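Local coordinates for adenine phosphoribosyltransferase (Leishmania donovani, PDB 1QB7), which probably catalyses the reversible joining of adenine to 5-phospho-alpha-D-ribose 1-diphosphate, giving AMP and diphosphate in the purine salvage pathway, at residues Phe2-Leu12 with Lys195-Ser204; Met128-Gly138 with Ser156-Ala166. All blocks are in the same frame, centred on the assembly; numbering follows the deposited sequence. Where two conformers were deposited one is given.

Contact 1 joins segments far apart in the chain: the N-terminal hairpin, 2-12, pairs with strand 199-201, and the whole of contact 2 lies within the long run of chain between its two segments. Contact 2, residues 128-138 with 156-166, sets strand 129-131 and the loop after it against helix 152-163. Their centres are 23 Å apart, yet they meet directly where I197 CG2 packs on L158 CD2 at 3.8 Å. Contact 1 extends one side of the mixed seven-stranded sheet, while the helix of contact 2 lies against strand 140-145 of that sheet and carries T153, a magnesium-site residue, in its first turn.

Contact 1 of 2, residues Phe2-Leu12 with Lys195-Ser204; sequences FKEVSPNSFLL and KDIKFISLLS
At one side of the central sheet, the N-terminal hairpin adds strand 9-12 in parallel to strand 199-201. Four backbone hydrogen bonds make the ladder: F199 N to N8 O at 3.0 Å, F10 N to F199 O at 2.8 Å and almost straight (176°), then S201 N to F10 O and L12 N to S201 O. Just past the last rung, a water donates to both L12 O and L202 O, bridging the strands where their bonding stops.

F2 reaches across from the neighbouring strand of the hairpin, over L12. Its ring edge meets the backbone, CE1 lying 3.3 Å from S201 O close to the ring plane, while the CG2 branch of I200 sits over one face. F2 CZ touches L202 CD2 at 3.9 Å. F10 leaves the same face as I200. With CG beside its own backbone N (chi1 -55°), the ring has F199 O at its edge, and the K198 chain passes it at about a right angle, CG 3.8 Å from F10 CE1. The chain bends at chi3, and K198 NZ ends 5.2 Å from the centroid of the F10 ring, at most a weak cation-pi attraction.

On the other face are S9, L11, F199 and S201. L11 extends its CD1 branch past the paired residue to 3.7 Å from S204 N. F199 turns away from the hairpin to meet the H187 ring. Helix 51-67 covers the F2 and I200 side, and helix 182-192 the F199 side. V5 and S6 both face S9, a classic beta bulge in a hairpin that extends the parallel core sheet of a type I phosphoribosyltransferase.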
loop_
_atom_site.group_PDB
_atom_site.type_symbol
_atom_site.label_atom_id
_atom_site.label_comp_id
_atom_site.label_asym_id
_atom_site.label_seq_id
_atom_site.Cartn_x
_atom_site.Cartn_y
_atom_site.Cartn_z
ATOM N N PHE A 2 -23.882 11.269 -3.064
ATOM C CA PHE A 2 -23.048 11.707 -4.173
ATOM C C PHE A 2 -23.842 12.523 -5.193
ATOM O O PHE A 2 -24.903 12.098 -5.647
ATOM C CB PHE A 2 -22.390 10.499 -4.844
ATOM C CG PHE A 2 -21.291 9.883 -4.026
ATOM C CD1 PHE A 2 -19.991 10.385 -4.095
ATOM C CD2 PHE A 2 -21.553 8.821 -3.167
ATOM C CE1 PHE A 2 -18.968 9.841 -3.318
ATOM C CE2 PHE A 2 -20.536 8.269 -2.386
ATOM C CZ PHE A 2 -19.242 8.781 -2.462
ATOM N N LYS A 3 -23.325 13.703 -5.517
ATOM C CA LYS A 3 -23.946 14.614 -6.474
ATOM C C LYS A 3 -23.216 14.540 -7.808
ATOM O O LYS A 3 -21.989 14.502 -7.846
ATOM C CB LYS A 3 -23.867 16.047 -5.949
ATOM C CG LYS A 3 -24.553 16.238 -4.618
ATOM C CD LYS A 3 -24.343 17.633 -4.057
ATOM C CE LYS A 3 -24.926 18.696 -4.956
ATOM N NZ LYS A 3 -24.997 20.002 -4.247
ATOM N N GLU A 4 -23.969 14.543 -8.902
ATOM C CA GLU A 4 -23.376 14.484 -10.231
ATOM C C GLU A 4 -22.855 15.850 -10.671
ATOM O O GLU A 4 -23.625 16.701 -11.103
ATOM C CB GLU A 4 -24.407 13.983 -11.240
ATOM C CG GLU A 4 -23.843 13.779 -12.630
ATOM C CD GLU A 4 -24.910 13.464 -13.654
ATOM O OE1 GLU A 4 -25.850 12.710 -13.330
ATOM O OE2 GLU A 4 -24.811 13.971 -14.788
ATOM N N VAL A 5 -21.543 16.045 -10.582
ATOM C CA VAL A 5 -20.920 17.311 -10.968
ATOM C C VAL A 5 -20.732 17.449 -12.478
ATOM O O VAL A 5 -20.614 18.554 -13.002
ATOM C CB VAL A 5 -19.582 17.525 -10.234
ATOM C CG1 VAL A 5 -19.829 17.582 -8.748
ATOM C CG2 VAL A 5 -18.593 16.416 -10.563
ATOM N N SER A 6 -20.687 16.312 -13.159
ATOM C CA SER A 6 -20.557 16.236 -14.610
ATOM C C SER A 6 -20.992 14.806 -14.930
ATOM O O SER A 6 -21.081 13.970 -14.023
ATOM C CB SER A 6 -19.118 16.516 -15.070
ATOM O OG SER A 6 -18.241 15.452 -14.762
ATOM N N PRO A 7 -21.290 14.503 -16.208
ATOM C CA PRO A 7 -21.728 13.155 -16.606
ATOM C C PRO A 7 -20.939 11.997 -15.983
ATOM O O PRO A 7 -19.731 11.885 -16.177
ATOM C CB PRO A 7 -21.569 13.189 -18.121
ATOM C CG PRO A 7 -21.885 14.622 -18.447
ATOM C CD PRO A 7 -21.126 15.372 -17.388
ATOM N N ASN A 8 -21.632 11.171 -15.202
ATOM C CA ASN A 8 -21.031 10.005 -14.548
ATOM C C ASN A 8 -19.825 10.275 -13.660
ATOM O O ASN A 8 -18.926 9.439 -13.525
ATOM C CB ASN A 8 -20.680 8.930 -15.576
ATOM C CG ASN A 8 -21.823 7.993 -15.829
ATOM O OD1 ASN A 8 -22.194 7.742 -16.975
ATOM N ND2 ASN A 8 -22.401 7.466 -14.753
ATOM N N SER A 9 -19.811 11.448 -13.056
ATOM C CA SER A 9 -18.740 11.826 -12.161
ATOM C C SER A 9 -19.445 12.427 -10.952
ATOM O O SER A 9 -20.128 13.442 -11.064
ATOM C CB SER A 9 -17.821 12.828 -12.841
ATOM O OG SER A 9 -16.687 13.074 -12.037
ATOM N N PHE A 10 -19.320 11.752 -9.813
ATOM C CA PHE A 10 -19.984 12.170 -8.581
ATOM C C PHE A 10 -19.061 12.628 -7.460
ATOM O O PHE A 10 -17.971 12.092 -7.268
ATOM C CB PHE A 10 -20.884 11.040 -8.069
ATOM C CG PHE A 10 -21.884 10.555 -9.083
ATOM C CD1 PHE A 10 -21.493 9.715 -10.122
ATOM C CD2 PHE A 10 -23.217 10.948 -9.010
ATOM C CE1 PHE A 10 -22.413 9.274 -11.073
ATOM C CE2 PHE A 10 -24.143 10.512 -9.958
ATOM C CZ PHE A 10 -23.740 9.676 -10.991
ATOM N N LEU A 11 -19.533 13.611 -6.703
ATOM C CA LEU A 11 -18.781 14.160 -5.587
ATOM C C LEU A 11 -19.638 14.113 -4.332
ATOM O O LEU A 11 -20.813 14.473 -4.365
ATOM C CB LEU A 11 -18.387 15.603 -5.888
ATOM C CG LEU A 11 -17.618 16.361 -4.809
ATOM C CD1 LEU A 11 -16.258 15.707 -4.556
ATOM C CD2 LEU A 11 -17.449 17.799 -5.264
ATOM N N LEU A 12 -19.055 13.632 -3.238
ATOM C CA LEU A 12 -19.764 13.547 -1.972
ATOM C C LEU A 12 -20.184 14.955 -1.548
ATOM O O LEU A 12 -19.394 15.893 -1.622
ATOM C CB LEU A 12 -18.861 12.920 -0.908
ATOM C CG LEU A 12 -19.489 12.681 0.465
ATOM C CD1 LEU A 12 -20.678 11.739 0.333
ATOM C CD2 LEU A 12 -18.450 12.122 1.428
ATOM N N LYS A 195 -17.926 5.893 -21.511
ATOM C CA LYS A 195 -18.973 6.823 -21.105
ATOM C C LYS A 195 -19.767 6.344 -19.900
ATOM O O LYS A 195 -20.183 7.151 -19.075
ATOM C CB LYS A 195 -19.937 7.061 -22.272
ATOM C CG LYS A 195 -21.095 7.997 -21.960
ATOM C CD LYS A 195 -22.149 7.977 -23.066
ATOM C CE LYS A 195 -23.378 8.794 -22.677
ATOM N NZ LYS A 195 -24.452 8.734 -23.715
ATOM N N ASP A 196 -19.960 5.033 -19.795
ATOM C CA ASP A 196 -20.727 4.454 -18.699
ATOM C C ASP A 196 -19.943 4.152 -17.427
ATOM O O ASP A 196 -20.512 3.629 -16.468
ATOM C CB ASP A 196 -21.474 3.196 -19.167
ATOM C CG ASP A 196 -22.529 3.499 -20.226
ATOM O OD1 ASP A 196 -23.245 4.519 -20.091
ATOM O OD2 ASP A 196 -22.640 2.719 -21.197
ATOM N N ILE A 197 -18.653 4.482 -17.413
ATOM C CA ILE A 197 -17.817 4.247 -16.238
ATOM C C ILE A 197 -18.099 5.322 -15.198
ATOM O O ILE A 197 -17.953 6.508 -15.476
ATOM C CB ILE A 197 -16.297 4.299 -16.573
ATOM C CG1 ILE A 197 -15.925 3.230 -17.610
ATOM C CG2 ILE A 197 -15.469 4.140 -15.296
ATOM C CD1 ILE A 197 -16.212 1.803 -17.180
ATOM N N LYS A 198 -18.490 4.906 -13.998
ATOM C CA LYS A 198 -18.777 5.850 -12.932
ATOM C C LYS A 198 -17.532 6.212 -12.117
ATOM O O LYS A 198 -16.724 5.349 -11.770
ATOM C CB LYS A 198 -19.856 5.303 -12.000
ATOM C CG LYS A 198 -20.171 6.251 -10.868
ATOM C CD LYS A 198 -21.132 5.669 -9.852
ATOM C CE LYS A 198 -22.521 5.492 -10.422
ATOM N NZ LYS A 198 -23.453 5.006 -9.372
ATOM N N PHE A 199 -17.376 7.506 -11.856
ATOM C CA PHE A 199 -16.274 8.024 -11.060
ATOM C C PHE A 199 -16.858 8.652 -9.802
ATOM O O PHE A 199 -17.812 9.422 -9.887
ATOM C CB PHE A 199 -15.514 9.116 -11.822
ATOM C CG PHE A 199 -14.649 8.601 -12.931
ATOM C CD1 PHE A 199 -15.164 8.432 -14.211
ATOM C CD2 PHE A 199 -13.316 8.275 -12.694
ATOM C CE1 PHE A 199 -14.366 7.945 -15.241
ATOM C CE2 PHE A 199 -12.503 7.785 -13.716
ATOM C CZ PHE A 199 -13.031 7.619 -14.992
ATOM N N ILE A 200 -16.335 8.288 -8.638
ATOM C CA ILE A 200 -16.792 8.890 -7.389
ATOM C C ILE A 200 -15.585 9.372 -6.586
ATOM O O ILE A 200 -14.526 8.735 -6.581
ATOM C CB ILE A 200 -17.665 7.945 -6.507
ATOM C CG1 ILE A 200 -16.845 6.767 -5.992
ATOM C CG2 ILE A 200 -18.897 7.475 -7.273
ATOM C CD1 ILE A 200 -17.441 6.111 -4.768
ATOM N N SER A 201 -15.731 10.542 -5.970
ATOM C CA SER A 201 -14.683 11.137 -5.148
ATOM C C SER A 201 -15.305 11.606 -3.841
ATOM O O SER A 201 -16.477 11.989 -3.812
ATOM C CB SER A 201 -14.038 12.320 -5.871
ATOM O OG SER A 201 -12.929 12.817 -5.151
ATOM N N LEU A 202 -14.521 11.574 -2.766
ATOM C CA LEU A 202 -15.001 11.992 -1.455
ATOM C C LEU A 202 -14.763 13.483 -1.195
ATOM O O LEU A 202 -15.468 14.098 -0.392
ATOM C CB LEU A 202 -14.345 11.149 -0.362
ATOM C CG LEU A 202 -14.463 9.630 -0.543
ATOM C CD1 LEU A 202 -13.662 8.920 0.532
ATOM C CD2 LEU A 202 -15.927 9.202 -0.516
ATOM N N LEU A 203 -13.785 14.059 -1.889
ATOM C CA LEU A 203 -13.460 15.470 -1.731
ATOM C C LEU A 203 -12.813 16.023 -2.996
ATOM O O LEU A 203 -12.063 15.326 -3.674
ATOM C CB LEU A 203 -12.501 15.672 -0.554
ATOM C CG LEU A 203 -12.254 17.127 -0.133
ATOM C CD1 LEU A 203 -13.452 17.634 0.658
ATOM C CD2 LEU A 203 -10.991 17.250 0.707
ATOM N N SER A 204 -13.135 17.272 -3.321
ATOM C CA SER A 204 -12.557 17.951 -4.475
ATOM C C SER A 204 -11.411 18.809 -3.949
ATOM O O SER A 204 -11.530 19.403 -2.880
ATOM C CB SER A 204 -13.591 18.860 -5.140
ATOM O OG SER A 204 -12.956 19.764 -6.029
HETATM O O HOH W 1 -16.844 16.348 -0.735
#

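Contact 2 of 2, residues Met128-Gly138 with Ser156-Ala166; sequences MTIRYGSIGKG and SGLQLVEASDA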
loop_
_atom_site.group_PDB
_atom_site.type_symbol
_atom_site.label_atom_id
_atom_site.label_comp_id
_atom_site.label_asym_id
_atom_site.label_seq_id
_atom_site.Cartn_x
_atom_site.Cartn_y
_atom_site.Cartn_z
ATOM N N MET A 128 0.779 -0.589 -16.616
ATOM C CA MET A 128 0.445 -1.255 -15.359
ATOM C C MET A 128 -0.064 -2.670 -15.608
ATOM O O MET A 128 -0.509 -2.992 -16.709
ATOM C CB MET A 128 -0.582 -0.427 -14.589
ATOM C CG MET A 128 -0.082 0.965 -14.197
ATOM S SD MET A 128 1.279 0.928 -13.008
ATOM C CE MET A 128 0.383 0.614 -11.507
ATOM N N THR A 129 0.007 -3.518 -14.581
ATOM C CA THR A 129 -0.416 -4.912 -14.707
ATOM C C THR A 129 -1.198 -5.463 -13.516
ATOM O O THR A 129 -1.282 -4.850 -12.452
ATOM C CB THR A 129 0.811 -5.866 -14.857
ATOM O OG1 THR A 129 1.515 -5.945 -13.608
ATOM C CG2 THR A 129 1.770 -5.381 -15.933
ATOM N N ILE A 130 -1.775 -6.637 -13.742
ATOM C CA ILE A 130 -2.484 -7.413 -12.729
ATOM C C ILE A 130 -2.152 -8.846 -13.139
ATOM O O ILE A 130 -1.839 -9.105 -14.306
ATOM C CB ILE A 130 -4.045 -7.250 -12.732
ATOM C CG1 ILE A 130 -4.641 -7.674 -14.074
ATOM C CG2 ILE A 130 -4.454 -5.842 -12.302
ATOM C CD1 ILE A 130 -6.145 -7.759 -14.056
ATOM N N ARG A 131 -2.165 -9.765 -12.183
ATOM C CA ARG A 131 -1.874 -11.150 -12.500
ATOM C C ARG A 131 -3.039 -11.719 -13.304
ATOM O O ARG A 131 -4.204 -11.461 -13.004
ATOM C CB ARG A 131 -1.665 -11.972 -11.225
ATOM C CG ARG A 131 -1.105 -13.374 -11.478
ATOM C CD ARG A 131 -1.132 -14.256 -10.234
ATOM N NE ARG A 131 -2.498 -14.573 -9.826
ATOM C CZ ARG A 131 -3.184 -13.919 -8.891
ATOM N NH1 ARG A 131 -2.633 -12.905 -8.226
ATOM N NH2 ARG A 131 -4.428 -14.285 -8.610
ATOM N N TYR A 132 -2.710 -12.445 -14.360
ATOM C CA TYR A 132 -3.702 -13.069 -15.220
ATOM C C TYR A 132 -4.575 -13.991 -14.372
ATOM O O TYR A 132 -4.063 -14.868 -13.688
ATOM C CB TYR A 132 -2.979 -13.889 -16.293
ATOM C CG TYR A 132 -3.883 -14.555 -17.296
ATOM C CD1 TYR A 132 -4.408 -15.824 -17.057
ATOM C CD2 TYR A 132 -4.196 -13.927 -18.499
ATOM C CE1 TYR A 132 -5.222 -16.451 -17.993
ATOM C CE2 TYR A 132 -5.006 -14.543 -19.442
ATOM C CZ TYR A 132 -5.516 -15.805 -19.187
ATOM O OH TYR A 132 -6.301 -16.426 -20.136
ATOM N N GLY A 133 -5.883 -13.761 -14.389
ATOM C CA GLY A 133 -6.787 -14.607 -13.628
ATOM C C GLY A 133 -7.130 -14.124 -12.233
ATOM O O GLY A 133 -7.887 -14.786 -11.529
ATOM N N SER A 134 -6.550 -13.001 -11.814
ATOM C CA SER A 134 -6.839 -12.453 -10.492
ATOM C C SER A 134 -8.294 -11.971 -10.471
ATOM O O SER A 134 -8.911 -11.867 -9.413
ATOM C CB SER A 134 -5.873 -11.314 -10.142
ATOM O OG SER A 134 -5.882 -10.304 -11.132
ATOM N N ILE A 135 -8.807 -11.630 -11.650
ATOM C CA ILE A 135 -10.190 -11.211 -11.815
ATOM C C ILE A 135 -10.716 -12.035 -12.972
ATOM O O ILE A 135 -10.088 -12.116 -14.027
ATOM C CB ILE A 135 -10.352 -9.694 -12.137
ATOM C CG1 ILE A 135 -9.618 -8.835 -11.109
ATOM C CG2 ILE A 135 -11.799 -9.328 -12.267
ATOM C CD1 ILE A 135 -9.472 -7.391 -11.530
ATOM N N GLY A 136 -11.841 -12.698 -12.760
ATOM C CA GLY A 136 -12.390 -13.527 -13.814
ATOM C C GLY A 136 -13.636 -12.964 -14.454
ATOM O O GLY A 136 -14.092 -11.872 -14.111
ATOM N N LYS A 137 -14.164 -13.719 -15.410
ATOM C CA LYS A 137 -15.379 -13.354 -16.119
ATOM C C LYS A 137 -16.498 -13.212 -15.100
ATOM O O LYS A 137 -16.613 -14.018 -14.172
ATOM C CB LYS A 137 -15.732 -14.451 -17.126
ATOM C CG LYS A 137 -17.029 -14.240 -17.885
ATOM C CD LYS A 137 -17.210 -15.350 -18.906
ATOM C CE LYS A 137 -18.485 -15.179 -19.711
ATOM N NZ LYS A 137 -18.676 -16.333 -20.644
ATOM N N GLY A 138 -17.286 -12.153 -15.242
ATOM C CA GLY A 138 -18.379 -11.934 -14.319
ATOM C C GLY A 138 -18.042 -11.113 -13.088
ATOM O O GLY A 138 -18.952 -10.700 -12.368
ATOM N N SER A 156 -5.690 2.575 -17.126
ATOM C CA SER A 156 -5.029 1.265 -17.126
ATOM C C SER A 156 -5.907 0.255 -16.390
ATOM O O SER A 156 -6.038 -0.901 -16.807
ATOM C CB SER A 156 -3.660 1.341 -16.459
ATOM O OG SER A 156 -2.690 1.795 -17.383
ATOM N N GLY A 157 -6.532 0.724 -15.312
ATOM C CA GLY A 157 -7.415 -0.117 -14.524
ATOM C C GLY A 157 -8.595 -0.587 -15.346
ATOM O O GLY A 157 -8.932 -1.765 -15.322
ATOM N N LEU A 158 -9.208 0.330 -16.091
ATOM C CA LEU A 158 -10.356 0.006 -16.937
ATOM C C LEU A 158 -9.973 -1.022 -17.999
ATOM O O LEU A 158 -10.690 -1.990 -18.219
ATOM C CB LEU A 158 -10.899 1.275 -17.608
ATOM C CG LEU A 158 -11.266 2.436 -16.675
ATOM C CD1 LEU A 158 -11.698 3.653 -17.482
ATOM C CD2 LEU A 158 -12.356 2.011 -15.717
ATOM N N GLN A 159 -8.824 -0.826 -18.637
ATOM C CA GLN A 159 -8.359 -1.744 -19.669
ATOM C C GLN A 159 -8.139 -3.148 -19.117
ATOM O O GLN A 159 -8.554 -4.132 -19.723
ATOM C CB GLN A 159 -7.059 -1.231 -20.291
ATOM C CG GLN A 159 -7.212 0.065 -21.072
ATOM C CD GLN A 159 -5.887 0.611 -21.570
ATOM O OE1 GLN A 159 -4.828 0.334 -21.002
ATOM N NE2 GLN A 159 -5.943 1.415 -22.627
ATOM N N LEU A 160 -7.483 -3.226 -17.962
ATOM C CA LEU A 160 -7.184 -4.504 -17.328
ATOM C C LEU A 160 -8.444 -5.262 -16.921
ATOM O O LEU A 160 -8.523 -6.477 -17.099
ATOM C CB LEU A 160 -6.242 -4.297 -16.136
ATOM C CG LEU A 160 -4.826 -3.828 -16.501
ATOM C CD1 LEU A 160 -4.085 -3.362 -15.261
ATOM C CD2 LEU A 160 -4.061 -4.938 -17.224
ATOM N N VAL A 161 -9.436 -4.544 -16.400
ATOM C CA VAL A 161 -10.698 -5.165 -15.997
ATOM C C VAL A 161 -11.471 -5.649 -17.234
ATOM O O VAL A 161 -11.982 -6.765 -17.250
ATOM C CB VAL A 161 -11.566 -4.200 -15.145
ATOM C CG1 VAL A 161 -12.918 -4.830 -14.845
ATOM C CG2 VAL A 161 -10.857 -3.863 -13.840
ATOM N N GLU A 162 -11.522 -4.827 -18.282
ATOM C CA GLU A 162 -12.215 -5.211 -19.515
ATOM C C GLU A 162 -11.558 -6.441 -20.141
ATOM O O GLU A 162 -12.243 -7.381 -20.531
ATOM C CB GLU A 162 -12.234 -4.063 -20.542
ATOM C CG GLU A 162 -12.603 -4.462 -21.963
ATOM C CD GLU A 162 -12.545 -3.298 -22.931
ATOM O OE1 GLU A 162 -11.627 -2.454 -22.815
ATOM O OE2 GLU A 162 -13.423 -3.231 -23.815
ATOM N N ALA A 163 -10.229 -6.428 -20.233
ATOM C CA ALA A 163 -9.485 -7.542 -20.812
ATOM C C ALA A 163 -9.709 -8.835 -20.028
ATOM O O ALA A 163 -9.596 -9.933 -20.579
ATOM C CB ALA A 163 -8.006 -7.209 -20.871
ATOM N N SER A 164 -10.023 -8.696 -18.742
ATOM C CA SER A 164 -10.281 -9.840 -17.872
ATOM C C SER A 164 -11.706 -10.362 -18.031
ATOM O O SER A 164 -12.109 -11.310 -17.350
ATOM C CB SER A 164 -10.049 -9.448 -16.419
ATOM O OG SER A 164 -8.686 -9.171 -16.196
ATOM N N ASP A 165 -12.462 -9.730 -18.927
ATOM C CA ASP A 165 -13.849 -10.099 -19.198
ATOM C C ASP A 165 -14.722 -9.795 -17.973
ATOM O O ASP A 165 -15.695 -10.495 -17.692
ATOM C CB ASP A 165 -13.937 -11.587 -19.589
ATOM C CG ASP A 165 -15.144 -11.906 -20.468
ATOM O OD1 ASP A 165 -15.954 -10.999 -20.755
ATOM O OD2 ASP A 165 -15.274 -13.078 -20.887
ATOM N N ALA A 166 -14.359 -8.736 -17.253
ATOM C CA ALA A 166 -15.081 -8.309 -16.054
ATOM C C ALA A 166 -15.609 -6.892 -16.258
ATOM O O ALA A 166 -15.323 -6.256 -17.271
ATOM C CB ALA A 166 -14.151 -8.351 -14.841
HETATM O O HOH W 2 -7.618 -11.558 -15.171
#
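L160 reaches from the helix to strand 129-131, sending its CD1 methyl to 3.9 Å from both M128 O and I130 CG2. I130 and L160 pass each other head to tail. I130 holds CG1 between its backbone N and carbonyl carbon (chi1 60°), and with chi2 anti this brings CD1 to the helix, 3.6 Å from S164 OG and also near L160 CB. At the start of the strand, M128 touches S156 chiefly through CB; the bends at chi2 and chi3 carry the thioether away, and S156 OG is bonded to S113.

S164 sits at the helix end with OG beside its own N, folded back to bond L160 O at 2.8 Å, tilted 25° from the carbonyl plane. The same hydroxyl takes a bond from a water that also donates to I135 O and accepts from G133 N, so one water ties the turn 131-134 to the helix terminus. Helix 152-163 ends here in a Schellman motif, D165 taking positive phi, within the alternating strand and helix pattern of the phosphoribosyltransferase domain. In the conformer given, I135 sets CG2 on A166 CB at 3.6 Å and CD1 more loosely by V161 CG2. Strand 140-145 lies beneath I135 and V161.

At the motif itself the K137 chain lies alongside D165, both heading in one direction. K137 is fully extended, with CG anti to the backbone N (chi1 177°), and its methylenes line up along the carboxylate, CD 3.6 Å from D165 OD2. The charged ends stay apart, K137 NZ lying 4.7 Å from D165 OD2. D165 O receives a CA-H contact from K137 and a weak bond from G138 N at 3.4 Å.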